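Local coordinates for saframycin Mx1 synthetase B (Legionella pneumophila subsp. pneumophila, PDB 3KXW), which belongs to the ANL superfamily of AMP-binding enzymes and joins a large N-terminal AMP-binding region to a smaller C-terminal domain, at residues A[26-31]-A[234-239]; A[284-289]-A[311-316]; A[499-504]-A[537-542]. All coordinates share one frame; numbering follows the deposited sequence.

How the contacts relate
Contacts 1, 2 and 3 follow one another in series along the chain, each closing before the next opens. Contacts 1 and 2 belong to the AMP-binding region, contact 3 to the smaller C-terminal region. Contact 1 pairs two strands of the mixed sheet 37-42, 28-34, 236-239, 210-213; contact 2 packs a loop against residues 311-316, beside a different mixed sheet; contact 3 pairs strands 499-508 and 539-544. The centres of contacts 1 and 2 are about 25 Å apart, those of 2 and 3 about 29 Å. Contacts 1 and 3, their centres about 38 Å apart, lie on opposite sides of the chain's centre, in the N-terminal and C-terminal regions respectively.

Contact 1 (A[26-31]-A[234-239]); sequences NKKSCT and GIQAIM
Lys28 to Thr31 run parallel to Gln236 to Met239, the two strands 14° apart and 4.8 Å between axes at their closest. Ala237 N reaches Ser29 O at 2.9 Å, Thr31 N reaches Ala237 O, and Met239 N closes on Thr31 O at 2.7 Å, the last bent to 141° at the hydrogen. On its other side strand 28-34 is less regular: Ser29 and Cys30 both face Met41, a classic beta bulge.

Cys30 and Ala237 share one face of the sheet, where small side chains fit beneath helix 220-233. Here the methyl CE of selenomethionine Met239, its chain bent at chi3 (-73°), lies 3.8 Å from Cys30 CB. The opposite face carries Thr31 and Ile238, which lie side by side, Ile238 CD1 3.6 Å from Thr31 CB. Thr31 OG1 hydrogen-bonds Thr40 OG1 on the neighbouring strand. Two waters link it to Gln236 NE2, one of them only weakly, and the amide of Gln236 lies alongside Lys28, with NE2 3.6 Å from Lys28 CD, aliphatic carbon against flat amide.

Before the strand, Gly234 ends helix 220-233 in a Schellman motif at positive phi, a conformation that favours glycine. Two waters donate to Gly234 O; one accepts from Lys27 NZ and the other also donates to Lys28 O. Another water joins Ser29 OG to Ile235 O, 2.8 Å from the latter. Direct amide bonds thus join the strands from Ser29 onward, while waters link polar groups that do not meet directly, both near Lys27 and Gly234 and between Thr31 and Gln236.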
ATOM      1  N   ASN A  26     -29.145  -9.821   2.128  1.00 16.73           N
ATOM      2  CA  ASN A  26     -28.510 -10.879   1.328  1.00 18.67           C
ATOM      3  C   ASN A  26     -27.587 -10.407   0.210  1.00 17.07           C
ATOM      4  O   ASN A  26     -27.068 -11.230  -0.543  1.00 17.50           O
ATOM      5  CB  ASN A  26     -29.549 -11.853   0.755  1.00 20.15           C
ATOM      6  CG  ASN A  26     -30.257 -12.667   1.839  1.00 23.93           C
ATOM      7  OD1 ASN A  26     -29.721 -12.897   2.928  1.00 23.82           O
ATOM      8  ND2 ASN A  26     -31.479 -13.108   1.535  1.00 28.04           N
ATOM      9  N   LYS A  27     -27.389  -9.101   0.100  1.00 15.52           N
ATOM     10  CA  LYS A  27     -26.455  -8.553  -0.878  1.00 16.39           C
ATOM     11  C   LYS A  27     -25.030  -8.998  -0.529  1.00 16.03           C
ATOM     12  O   LYS A  27     -24.565  -8.816   0.597  1.00 14.84           O
ATOM     13  CB  LYS A  27     -26.539  -7.023  -0.941  1.00 16.63           C
ATOM     14  CG  LYS A  27     -25.708  -6.366  -2.060  1.00 16.77           C
ATOM     15  CD  LYS A  27     -25.751  -4.830  -2.012  1.00 18.93           C
ATOM     16  CE  LYS A  27     -27.044  -4.287  -2.587  1.00 24.13           C
ATOM     17  NZ  LYS A  27     -27.172  -2.785  -2.504  1.00 28.36           N
ATOM     18  N   LYS A  28     -24.349  -9.585  -1.501  1.00 16.95           N
ATOM     19  CA  LYS A  28     -22.955  -9.989  -1.324  1.00 18.43           C
ATOM     20  C   LYS A  28     -22.092  -8.773  -1.054  1.00 15.99           C
ATOM     21  O   LYS A  28     -22.176  -7.782  -1.758  1.00 16.53           O
ATOM     22  CB  LYS A  28     -22.412 -10.652  -2.596  1.00 17.86           C
ATOM     23  CG  LYS A  28     -23.184 -11.851  -3.078  1.00 23.42           C
ATOM     24  CD  LYS A  28     -22.560 -12.425  -4.374  1.00 26.08           C
ATOM     25  CE  LYS A  28     -23.297 -13.665  -4.843  1.00 34.68           C
ATOM     26  NZ  LYS A  28     -23.477 -14.604  -3.692  1.00 39.60           N
ATOM     27  N   SER A  29     -21.229  -8.855  -0.056  1.00 15.44           N
ATOM     28  CA  SER A  29     -20.309  -7.760   0.200  1.00 14.74           C
ATOM     29  C   SER A  29     -18.863  -8.136  -0.127  1.00 15.33           C
ATOM     30  O   SER A  29     -18.255  -7.582  -1.044  1.00 16.14           O
ATOM     31  CB  SER A  29     -20.431  -7.323   1.670  1.00 14.54           C
ATOM     32  OG  SER A  29     -19.470  -6.349   1.987  1.00 15.57           O
ATOM     33  N   CYS A  30     -18.319  -9.092   0.614  1.00 15.77           N
ATOM     34  CA  CYS A  30     -16.899  -9.414   0.509  1.00 16.46           C
ATOM     35  C   CYS A  30     -16.695 -10.864   0.127  1.00 16.59           C
ATOM     36  O   CYS A  30     -17.312 -11.759   0.708  1.00 17.09           O
ATOM     37  CB  CYS A  30     -16.200  -9.152   1.851  1.00 16.02           C
ATOM     38  SG  CYS A  30     -16.033  -7.384   2.238  1.00 17.18           S
ATOM     39  N   THR A  31     -15.819 -11.089  -0.842  1.00 14.70           N
ATOM     40  CA  THR A  31     -15.445 -12.428  -1.247  1.00 14.68           C
ATOM     41  C   THR A  31     -13.930 -12.547  -1.168  1.00 15.37           C
ATOM     42  O   THR A  31     -13.198 -11.709  -1.724  1.00 13.91           O
ATOM     43  CB  THR A  31     -15.893 -12.752  -2.698  1.00 17.26           C
ATOM     44  OG1 THR A  31     -17.331 -12.750  -2.792  1.00 17.90           O
ATOM     45  CG2 THR A  31     -15.351 -14.128  -3.155  1.00 15.81           C
ATOM     46  N   GLY A 234     -21.902  -0.199  -1.003  1.00 14.26           N
ATOM     47  CA  GLY A 234     -22.818  -1.258  -1.422  1.00 16.34           C
ATOM     48  C   GLY A 234     -22.322  -2.102  -2.590  1.00 17.00           C
ATOM     49  O   GLY A 234     -23.109  -2.675  -3.352  1.00 17.15           O
ATOM     50  N   ILE A 235     -21.002  -2.183  -2.720  1.00 15.27           N
ATOM     51  CA  ILE A 235     -20.353  -2.724  -3.911  1.00 15.56           C
ATOM     52  C   ILE A 235     -19.537  -3.937  -3.560  1.00 15.09           C
ATOM     53  O   ILE A 235     -18.875  -3.958  -2.514  1.00 14.10           O
ATOM     54  CB  ILE A 235     -19.328  -1.704  -4.468  1.00 16.57           C
ATOM     55  CG1 ILE A 235     -20.034  -0.460  -4.997  1.00 20.87           C
ATOM     56  CG2 ILE A 235     -18.427  -2.345  -5.556  1.00 18.39           C
ATOM     57  CD1 ILE A 235     -21.159  -0.748  -5.895  1.00 20.08           C
ATOM     58  N   GLN A 236     -19.523  -4.939  -4.429  1.00 14.20           N
ATOM     59  CA  GLN A 236     -18.748  -6.150  -4.122  1.00 15.24           C
ATOM     60  C   GLN A 236     -17.237  -5.901  -4.084  1.00 15.87           C
ATOM     61  O   GLN A 236     -16.695  -5.201  -4.949  1.00 14.21           O
ATOM     62  CB  GLN A 236     -19.032  -7.254  -5.134  1.00 15.98           C
ATOM     63  CG  GLN A 236     -20.364  -7.966  -4.962  1.00 15.99           C
ATOM     64  CD  GLN A 236     -20.415  -9.226  -5.794  1.00 20.86           C
ATOM     65  OE1 GLN A 236     -21.001  -9.254  -6.883  1.00 21.57           O
ATOM     66  NE2 GLN A 236     -19.799 -10.277  -5.286  1.00 17.44           N
ATOM     67  N   ALA A 237     -16.569  -6.472  -3.080  1.00 14.55           N
ATOM     68  CA  ALA A 237     -15.111  -6.493  -3.019  1.00 14.71           C
ATOM     69  C   ALA A 237     -14.685  -7.946  -3.196  1.00 15.03           C
ATOM     70  O   ALA A 237     -15.118  -8.822  -2.433  1.00 18.24           O
ATOM     71  CB  ALA A 237     -14.618  -5.941  -1.660  1.00 14.40           C
ATOM     72  N   ILE A 238     -13.884  -8.229  -4.220  1.00 13.20           N
ATOM     73  CA  ILE A 238     -13.410  -9.595  -4.432  1.00 13.96           C
ATOM     74  C   ILE A 238     -11.911  -9.606  -4.239  1.00 14.25           C
ATOM     75  O   ILE A 238     -11.217  -8.796  -4.855  1.00 15.33           O
ATOM     76  CB  ILE A 238     -13.697 -10.095  -5.891  1.00 14.63           C
ATOM     77  CG1 ILE A 238     -15.149  -9.817  -6.286  1.00 18.57           C
ATOM     78  CG2 ILE A 238     -13.297 -11.586  -6.040  1.00 14.87           C
ATOM     79  CD1 ILE A 238     -16.127 -10.632  -5.610  1.00 20.54           C
HETATM   80  N   MSE A 239     -11.399 -10.495  -3.387  1.00 13.54           N
HETATM   81  CA  MSE A 239     -10.020 -10.344  -2.929  1.00 15.33           C
HETATM   82  C   MSE A 239      -9.198 -11.637  -2.876  1.00 14.51           C
HETATM   83  O   MSE A 239      -9.729 -12.730  -2.748  1.00 15.85           O
HETATM   84  CB  MSE A 239     -10.008  -9.709  -1.538  1.00 12.38           C
HETATM   85  CG  MSE A 239     -10.572  -8.294  -1.500  1.00 18.21           C
HETATM   86 SE   MSE A 239     -11.082  -7.883   0.360  1.00 33.87          SE
HETATM   87  CE  MSE A 239     -12.696  -9.026   0.457  1.00 20.06           C
TER
HETATM   88  O   HOH W   1     -25.113  -1.884  -4.854  1.00 32.17           O
HETATM   89  O   HOH W   2     -22.680  -5.737  -3.892  1.00 23.11           O
HETATM   90  O   HOH W   3     -19.783  -4.511   0.065  1.00 17.85           O
HETATM   91  O   HOH W   4     -18.438 -10.357  -2.836  1.00 19.49           O
HETATM   92  O   HOH W   5     -18.603 -13.217  -5.110  1.00 30.98           O

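Contact 2 (A[284-289]-A[311-316]); sequences EGLDLS and QAFKEF
Asp287 and Phe316 mark the nearest approach of the two backbones, 5.1 Å between CA atoms, where an irregular loop passes residues 313-316, near the end of the helix that begins at 303. One hydrogen bond ties them: Leu288 N donates to Phe316 O over 2.7 Å, bent little at 161°. Asp287 CA sits 3.4 Å from the same oxygen in a CA-H...O contact, so Phe316 O receives two neighbouring residues of the loop. Phe316 N in turn donates to Phe313 O, three residues back.

Leu286 lies between the two phenylalanines. Its CB packs 3.9 Å from Phe316 CB, while CD1 reaches Phe313 CE1, also at 3.9 Å, the leucine and the ring of Phe313 crossing obliquely. Phe316 stands with CG beside its backbone N (chi1 -56°), and the edge of its ring, at CD1, meets Leu286 O at 3.7 Å. Farther out, Phe316 CE1 comes near Glu284 N.

Both segments lie on connections back to one mixed sheet of the AMP-binding region, in consecutive beta-alpha-beta crossovers: helix 269-277 to strand 293-296, and helix 303-313 to strand 323-328. Leucine and phenylalanine suit the inner side, where Leu253 and Ile256 of helix 250-259 meet Leu286 and Leu288, and Phe313 lies against Phe318 and makes a cation-pi contact with Lys283.

Leu288 CD1 comes to within 4.0 Å of Phe313 CB. On the outer side Asp287 forms an Asx turn: Ser289 N and Ser289 OG both donate to Asp287 OD1, from the same face of the carboxylate, the hydroxyl at 2.7 Å. Asp287 N is held separately by Thr257 OG1.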
ATOM      1  N   GLU A 284      -3.822 -16.771 -22.864  1.00 25.64           N
ATOM      2  CA  GLU A 284      -5.012 -17.345 -23.495  1.00 25.95           C
ATOM      3  C   GLU A 284      -6.121 -17.520 -22.459  1.00 22.98           C
ATOM      4  O   GLU A 284      -5.893 -18.060 -21.386  1.00 23.62           O
ATOM      5  CB  GLU A 284      -4.670 -18.682 -24.172  1.00 29.08           C
ATOM      6  CG  GLU A 284      -5.505 -18.933 -25.428  1.00 32.26           C
ATOM      7  CD  GLU A 284      -5.132 -20.207 -26.205  1.00 35.85           C
ATOM      8  OE1 GLU A 284      -3.975 -20.688 -26.110  1.00 35.43           O
ATOM      9  OE2 GLU A 284      -6.023 -20.726 -26.927  1.00 34.95           O
ATOM     10  N   GLY A 285      -7.318 -17.035 -22.760  1.00 21.92           N
ATOM     11  CA  GLY A 285      -8.383 -17.092 -21.778  1.00 21.38           C
ATOM     12  C   GLY A 285      -8.695 -15.778 -21.061  1.00 21.29           C
ATOM     13  O   GLY A 285      -9.741 -15.664 -20.430  1.00 19.97           O
ATOM     14  N   LEU A 286      -7.810 -14.782 -21.143  1.00 18.44           N
ATOM     15  CA  LEU A 286      -8.092 -13.501 -20.492  1.00 18.34           C
ATOM     16  C   LEU A 286      -9.132 -12.706 -21.270  1.00 18.74           C
ATOM     17  O   LEU A 286      -9.235 -12.841 -22.472  1.00 20.98           O
ATOM     18  CB  LEU A 286      -6.820 -12.658 -20.363  1.00 17.74           C
ATOM     19  CG  LEU A 286      -5.727 -13.222 -19.467  1.00 15.69           C
ATOM     20  CD1 LEU A 286      -4.512 -12.280 -19.472  1.00 17.30           C
ATOM     21  CD2 LEU A 286      -6.253 -13.452 -18.049  1.00 15.51           C
ATOM     22  N   ASP A 287      -9.888 -11.873 -20.564  1.00 17.26           N
ATOM     23  CA  ASP A 287     -10.780 -10.891 -21.167  1.00 19.08           C
ATOM     24  C   ASP A 287     -10.903  -9.765 -20.166  1.00 18.15           C
ATOM     25  O   ASP A 287     -11.591  -9.897 -19.161  1.00 17.78           O
ATOM     26  CB  ASP A 287     -12.164 -11.474 -21.433  1.00 19.68           C
ATOM     27  CG  ASP A 287     -13.162 -10.421 -21.921  1.00 21.55           C
ATOM     28  OD1 ASP A 287     -12.772  -9.265 -22.193  1.00 21.70           O
ATOM     29  OD2 ASP A 287     -14.350 -10.760 -22.065  1.00 25.19           O
ATOM     30  N   LEU A 288     -10.236  -8.657 -20.452  1.00 17.38           N
ATOM     31  CA  LEU A 288     -10.116  -7.578 -19.493  1.00 17.51           C
ATOM     32  C   LEU A 288     -10.996  -6.399 -19.880  1.00 17.36           C
ATOM     33  O   LEU A 288     -10.789  -5.280 -19.405  1.00 16.97           O
ATOM     34  CB  LEU A 288      -8.642  -7.138 -19.393  1.00 18.49           C
ATOM     35  CG  LEU A 288      -7.687  -8.267 -18.968  1.00 17.08           C
ATOM     36  CD1 LEU A 288      -6.198  -7.844 -19.101  1.00 18.29           C
ATOM     37  CD2 LEU A 288      -8.003  -8.837 -17.570  1.00 16.56           C
ATOM     38  N   SER A 289     -11.974  -6.634 -20.759  1.00 17.98           N
ATOM     39  CA  SER A 289     -12.830  -5.531 -21.214  1.00 18.58           C
ATOM     40  C   SER A 289     -13.654  -4.876 -20.101  1.00 16.25           C
ATOM     41  O   SER A 289     -13.998  -3.710 -20.217  1.00 18.64           O
ATOM     42  CB  SER A 289     -13.758  -5.970 -22.364  1.00 20.25           C
ATOM     43  OG  SER A 289     -14.463  -7.149 -22.007  1.00 21.63           O
ATOM     44  N   GLN A 311       0.589  -2.742 -24.165  1.00 17.62           N
ATOM     45  CA  GLN A 311       0.992  -3.550 -25.317  1.00 21.51           C
ATOM     46  C   GLN A 311       0.877  -5.057 -25.021  1.00 19.54           C
ATOM     47  O   GLN A 311       0.498  -5.849 -25.886  1.00 19.32           O
ATOM     48  CB  GLN A 311       2.414  -3.194 -25.782  1.00 20.65           C
ATOM     49  CG  GLN A 311       2.584  -1.779 -26.365  1.00 21.91           C
ATOM     50  CD  GLN A 311       1.722  -1.558 -27.591  1.00 23.65           C
ATOM     51  OE1 GLN A 311       1.371  -2.509 -28.289  1.00 24.64           O
ATOM     52  NE2 GLN A 311       1.354  -0.313 -27.839  1.00 19.94           N
ATOM     53  N   ALA A 312       1.202  -5.449 -23.795  1.00 16.84           N
ATOM     54  CA  ALA A 312       1.140  -6.855 -23.398  1.00 19.44           C
ATOM     55  C   ALA A 312      -0.286  -7.420 -23.292  1.00 19.97           C
ATOM     56  O   ALA A 312      -0.487  -8.631 -23.456  1.00 19.33           O
ATOM     57  CB  ALA A 312       1.915  -7.078 -22.073  1.00 17.46           C
ATOM     58  N   PHE A 313      -1.274  -6.566 -23.019  1.00 17.78           N
ATOM     59  CA  PHE A 313      -2.622  -7.086 -22.756  1.00 17.78           C
ATOM     60  C   PHE A 313      -3.753  -6.564 -23.651  1.00 18.03           C
ATOM     61  O   PHE A 313      -4.896  -6.985 -23.515  1.00 17.96           O
ATOM     62  CB  PHE A 313      -2.949  -6.990 -21.255  1.00 16.32           C
ATOM     63  CG  PHE A 313      -2.023  -7.826 -20.422  1.00 16.36           C
ATOM     64  CD1 PHE A 313      -2.205  -9.196 -20.350  1.00 15.24           C
ATOM     65  CD2 PHE A 313      -0.924  -7.266 -19.792  1.00 15.38           C
ATOM     66  CE1 PHE A 313      -1.359  -9.989 -19.622  1.00 17.24           C
ATOM     67  CE2 PHE A 313      -0.039  -8.075 -19.065  1.00 15.25           C
ATOM     68  CZ  PHE A 313      -0.257  -9.426 -18.987  1.00 17.42           C
ATOM     69  N   LYS A 314      -3.411  -5.663 -24.559  1.00 18.10           N
ATOM     70  CA  LYS A 314      -4.392  -5.047 -25.451  1.00 19.05           C
ATOM     71  C   LYS A 314      -5.136  -6.069 -26.285  1.00 22.42           C
ATOM     72  O   LYS A 314      -6.307  -5.887 -26.586  1.00 22.54           O
ATOM     73  CB  LYS A 314      -3.727  -3.991 -26.354  1.00 21.60           C
ATOM     74  CG  LYS A 314      -2.804  -4.528 -27.425  1.00 22.17           C
ATOM     75  CD  LYS A 314      -2.231  -3.374 -28.273  1.00 22.45           C
ATOM     76  CE  LYS A 314      -1.415  -3.887 -29.467  1.00 24.68           C
ATOM     77  NZ  LYS A 314      -0.759  -2.764 -30.223  1.00 26.70           N
ATOM     78  N   GLU A 315      -4.466  -7.154 -26.654  1.00 22.70           N
ATOM     79  CA  GLU A 315      -5.141  -8.184 -27.427  1.00 26.94           C
ATOM     80  C   GLU A 315      -6.181  -8.944 -26.590  1.00 24.33           C
ATOM     81  O   GLU A 315      -7.017  -9.682 -27.132  1.00 23.65           O
ATOM     82  CB  GLU A 315      -4.130  -9.121 -28.094  1.00 28.04           C
ATOM     83  CG  GLU A 315      -3.176  -8.382 -29.053  1.00 29.67           C
ATOM     84  CD  GLU A 315      -3.895  -7.548 -30.119  1.00 33.16           C
ATOM     85  OE1 GLU A 315      -5.027  -7.907 -30.529  1.00 44.24           O
ATOM     86  OE2 GLU A 315      -3.330  -6.527 -30.576  1.00 37.61           O
ATOM     87  N   PHE A 316      -6.162  -8.725 -25.279  1.00 21.02           N
ATOM     88  CA  PHE A 316      -7.137  -9.374 -24.407  1.00 21.43           C
ATOM     89  C   PHE A 316      -8.111  -8.410 -23.754  1.00 20.63           C
ATOM     90  O   PHE A 316      -8.608  -8.676 -22.667  1.00 21.25           O
ATOM     91  CB  PHE A 316      -6.440 -10.256 -23.376  1.00 22.06           C
ATOM     92  CG  PHE A 316      -5.541 -11.274 -24.003  1.00 23.71           C
ATOM     93  CD1 PHE A 316      -6.011 -12.534 -24.320  1.00 21.58           C
ATOM     94  CD2 PHE A 316      -4.244 -10.928 -24.363  1.00 22.25           C
ATOM     95  CE1 PHE A 316      -5.172 -13.464 -24.939  1.00 24.83           C
ATOM     96  CE2 PHE A 316      -3.412 -11.846 -24.987  1.00 24.79           C
ATOM     97  CZ  PHE A 316      -3.874 -13.107 -25.275  1.00 25.46           C
TER

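Contact 3 (A[499-504]-A[537-542]); sequences EYKLTV and VHTIVL
The imidazole of His538 meets strand 499-508 edge-on: Leu502 N lies at the ring's edge, in its plane. CD2 of His538 is the ring atom nearest Leu502 N, at 2.9 Å, a distance short enough to be doubtful. Lys501 CA and Tyr500 O approach the ring obliquely.

The ring sits where strands 499-508 and 539-544 come together in a beta-alpha-beta unit, linked by helix 515-533, within the C-terminal region. The strands run parallel, 22° apart. Two successive amides of the second segment converge on one acceptor, His538 N and Thr539 N both donating to Leu502 O, at 2.9 and 3.2 Å. Regular pairing follows, with Val504 N to Thr539 O and Val541 N to Val504 O.

Branched aliphatic residues suit the side turned to the helix. Val504 CG2 touches Val537 CG2 at 3.8 Å, the two side chains crossing at about a right angle. Val537 packs on Val529, and Ile540 on Phe522 and Ile525, of helix 515-533. Leu502 adds its CB near the His538 ring and its CD2 beside Val537.

Lys501, Thr503 and Thr539 occupy the other face, where hydroxyls and an amine are suited to binding water and, for Thr539, the side chain of Gln577. Lys501 bends at chi3 and chi4, its CE comes 3.6 Å from Thr539 OG1, and a water that accepts from Lys501 NZ donates to His538 O. Thr503 and Thr539 lie side by side, their methyls turned alike; Thr539 OG1 is also hydrogen-bonded to Gln577 OE1. A second water bridges the two hydroxyls, 2.9 Å from Thr503 OG1 and 2.8 Å from Thr539 OG1.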
ATOM      1  N   GLU A 499      15.021   8.116 -11.442  1.00 29.24           N
ATOM      2  CA  GLU A 499      14.372   7.051 -10.674  1.00 30.65           C
ATOM      3  C   GLU A 499      15.290   6.421  -9.630  1.00 28.33           C
ATOM      4  O   GLU A 499      16.521   6.456  -9.753  1.00 28.37           O
ATOM      5  CB  GLU A 499      13.874   5.951 -11.607  1.00 30.47           C
ATOM      6  CG  GLU A 499      13.437   6.492 -12.935  1.00 34.79           C
ATOM      7  CD  GLU A 499      12.618   5.500 -13.716  1.00 34.10           C
ATOM      8  OE1 GLU A 499      13.095   4.355 -13.911  1.00 35.61           O
ATOM      9  OE2 GLU A 499      11.501   5.883 -14.132  1.00 34.01           O
ATOM     10  N   TYR A 500      14.685   5.846  -8.600  1.00 23.47           N
ATOM     11  CA  TYR A 500      15.456   5.093  -7.622  1.00 24.33           C
ATOM     12  C   TYR A 500      15.174   3.606  -7.786  1.00 24.70           C
ATOM     13  O   TYR A 500      14.041   3.217  -8.028  1.00 21.95           O
ATOM     14  CB  TYR A 500      15.125   5.545  -6.205  1.00 24.38           C
ATOM     15  CG  TYR A 500      15.639   6.925  -5.872  1.00 26.15           C
ATOM     16  CD1 TYR A 500      16.902   7.103  -5.304  1.00 24.78           C
ATOM     17  CD2 TYR A 500      14.869   8.052  -6.133  1.00 27.38           C
ATOM     18  CE1 TYR A 500      17.375   8.366  -4.993  1.00 28.87           C
ATOM     19  CE2 TYR A 500      15.335   9.319  -5.840  1.00 28.83           C
ATOM     20  CZ  TYR A 500      16.583   9.473  -5.267  1.00 29.25           C
ATOM     21  OH  TYR A 500      17.030  10.735  -4.971  1.00 28.62           O
ATOM     22  N   LYS A 501      16.205   2.777  -7.656  1.00 21.33           N
ATOM     23  CA  LYS A 501      16.033   1.333  -7.856  1.00 21.66           C
ATOM     24  C   LYS A 501      16.670   0.566  -6.709  1.00 20.22           C
ATOM     25  O   LYS A 501      17.869   0.644  -6.513  1.00 18.69           O
ATOM     26  CB  LYS A 501      16.662   0.893  -9.183  1.00 24.63           C
ATOM     27  CG  LYS A 501      16.236   1.721 -10.409  1.00 26.77           C
ATOM     28  CD  LYS A 501      16.768   1.139 -11.731  1.00 31.57           C
ATOM     29  CE  LYS A 501      15.881   0.005 -12.233  1.00 31.56           C
ATOM     30  NZ  LYS A 501      14.445   0.427 -12.303  1.00 31.76           N
ATOM     31  N   LEU A 502      15.854  -0.141  -5.943  1.00 18.00           N
ATOM     32  CA  LEU A 502      16.369  -1.039  -4.932  1.00 16.24           C
ATOM     33  C   LEU A 502      17.073  -2.181  -5.641  1.00 15.77           C
ATOM     34  O   LEU A 502      16.490  -2.842  -6.507  1.00 16.96           O
ATOM     35  CB  LEU A 502      15.229  -1.571  -4.081  1.00 16.42           C
ATOM     36  CG  LEU A 502      15.574  -2.661  -3.083  1.00 16.07           C
ATOM     37  CD1 LEU A 502      16.773  -2.258  -2.188  1.00 18.32           C
ATOM     38  CD2 LEU A 502      14.332  -3.040  -2.249  1.00 18.03           C
ATOM     39  N   THR A 503      18.316  -2.428  -5.264  1.00 15.03           N
ATOM     40  CA  THR A 503      19.158  -3.375  -6.001  1.00 16.79           C
ATOM     41  C   THR A 503      19.693  -4.419  -5.054  1.00 16.77           C
ATOM     42  O   THR A 503      20.185  -4.077  -4.003  1.00 15.04           O
ATOM     43  CB  THR A 503      20.331  -2.635  -6.640  1.00 17.48           C
ATOM     44  OG1 THR A 503      19.816  -1.567  -7.452  1.00 17.90           O
ATOM     45  CG2 THR A 503      21.186  -3.572  -7.512  1.00 18.32           C
ATOM     46  N   VAL A 504      19.600  -5.693  -5.424  1.00 15.34           N
ATOM     47  CA  VAL A 504      20.116  -6.754  -4.576  1.00 15.92           C
ATOM     48  C   VAL A 504      21.171  -7.497  -5.372  1.00 14.14           C
ATOM     49  O   VAL A 504      20.921  -7.871  -6.505  1.00 15.15           O
ATOM     50  CB  VAL A 504      19.008  -7.736  -4.157  1.00 16.26           C
ATOM     51  CG1 VAL A 504      19.617  -8.982  -3.495  1.00 17.07           C
ATOM     52  CG2 VAL A 504      17.977  -7.041  -3.237  1.00 17.31           C
ATOM     53  N   VAL A 537      12.036  -5.087  -4.909  1.00 17.73           N
ATOM     54  CA  VAL A 537      13.343  -5.121  -5.599  1.00 16.57           C
ATOM     55  C   VAL A 537      13.223  -4.823  -7.092  1.00 18.04           C
ATOM     56  O   VAL A 537      12.416  -5.437  -7.790  1.00 19.24           O
ATOM     57  CB  VAL A 537      14.030  -6.486  -5.448  1.00 17.90           C
ATOM     58  CG1 VAL A 537      15.384  -6.464  -6.171  1.00 16.84           C
ATOM     59  CG2 VAL A 537      14.215  -6.826  -3.967  1.00 16.85           C
ATOM     60  N   HIS A 538      14.038  -3.894  -7.597  1.00 18.35           N
ATOM     61  CA  HIS A 538      13.946  -3.495  -8.995  1.00 18.14           C
ATOM     62  C   HIS A 538      14.981  -4.182  -9.861  1.00 18.39           C
ATOM     63  O   HIS A 538      14.745  -4.455 -11.053  1.00 17.13           O
ATOM     64  CB  HIS A 538      14.064  -1.981  -9.134  1.00 22.15           C
ATOM     65  CG  HIS A 538      13.062  -1.231  -8.307  1.00 24.23           C
ATOM     66  ND1 HIS A 538      11.713  -1.224  -8.597  1.00 27.10           N
ATOM     67  CD2 HIS A 538      13.211  -0.493  -7.177  1.00 24.07           C
ATOM     68  CE1 HIS A 538      11.076  -0.500  -7.688  1.00 27.86           C
ATOM     69  NE2 HIS A 538      11.962  -0.044  -6.818  1.00 28.82           N
ATOM     70  N   THR A 539      16.118  -4.484  -9.243  1.00 16.38           N
ATOM     71  CA  THR A 539      17.241  -5.041  -9.955  1.00 15.61           C
ATOM     72  C   THR A 539      17.899  -6.105  -9.093  1.00 15.61           C
ATOM     73  O   THR A 539      18.138  -5.895  -7.905  1.00 14.41           O
ATOM     74  CB  THR A 539      18.301  -3.942 -10.268  1.00 18.01           C
ATOM     75  OG1 THR A 539      17.700  -2.875 -11.018  1.00 18.95           O
ATOM     76  CG2 THR A 539      19.461  -4.522 -11.047  1.00 17.33           C
ATOM     77  N   ILE A 540      18.196  -7.253  -9.688  1.00 14.19           N
ATOM     78  CA  ILE A 540      18.957  -8.282  -8.976  1.00 16.86           C
ATOM     79  C   ILE A 540      20.149  -8.687  -9.810  1.00 16.65           C
ATOM     80  O   ILE A 540      19.997  -8.969 -10.997  1.00 16.36           O
ATOM     81  CB  ILE A 540      18.105  -9.554  -8.698  1.00 15.86           C
ATOM     82  CG1 ILE A 540      16.860  -9.173  -7.899  1.00 14.66           C
ATOM     83  CG2 ILE A 540      18.940 -10.614  -7.953  1.00 16.48           C
ATOM     84  CD1 ILE A 540      15.905 -10.316  -7.703  1.00 18.49           C
ATOM     85  N   VAL A 541      21.324  -8.737  -9.184  1.00 17.18           N
ATOM     86  CA  VAL A 541      22.541  -9.127  -9.896  1.00 18.74           C
ATOM     87  C   VAL A 541      23.176 -10.346  -9.235  1.00 17.61           C
ATOM     88  O   VAL A 541      23.365 -10.363  -8.017  1.00 15.65           O
ATOM     89  CB  VAL A 541      23.601  -7.985  -9.909  1.00 19.18           C
ATOM     90  CG1 VAL A 541      24.750  -8.364 -10.811  1.00 20.76           C
ATOM     91  CG2 VAL A 541      22.980  -6.674 -10.391  1.00 21.43           C
ATOM     92  N   LEU A 542      23.523 -11.343 -10.048  1.00 19.30           N
ATOM     93  CA  LEU A 542      24.123 -12.577  -9.563  1.00 17.42           C
ATOM     94  C   LEU A 542      25.583 -12.562 -10.002  1.00 18.36           C
ATOM     95  O   LEU A 542      25.876 -12.217 -11.139  1.00 19.64           O
ATOM     96  CB  LEU A 542      23.400 -13.814 -10.147  1.00 18.71           C
ATOM     97  CG  LEU A 542      21.889 -13.952  -9.862  1.00 19.92           C
ATOM     98  CD1 LEU A 542      21.305 -15.278 -10.396  1.00 17.61           C
ATOM     99  CD2 LEU A 542      21.539 -13.791  -8.365  1.00 16.07           C
TER
HETATM  100  O   HOH W   6      13.744  -2.457 -12.891  1.00 25.31           O
HETATM  101  O   HOH W   7      19.665  -1.008 -10.243  1.00 22.56           O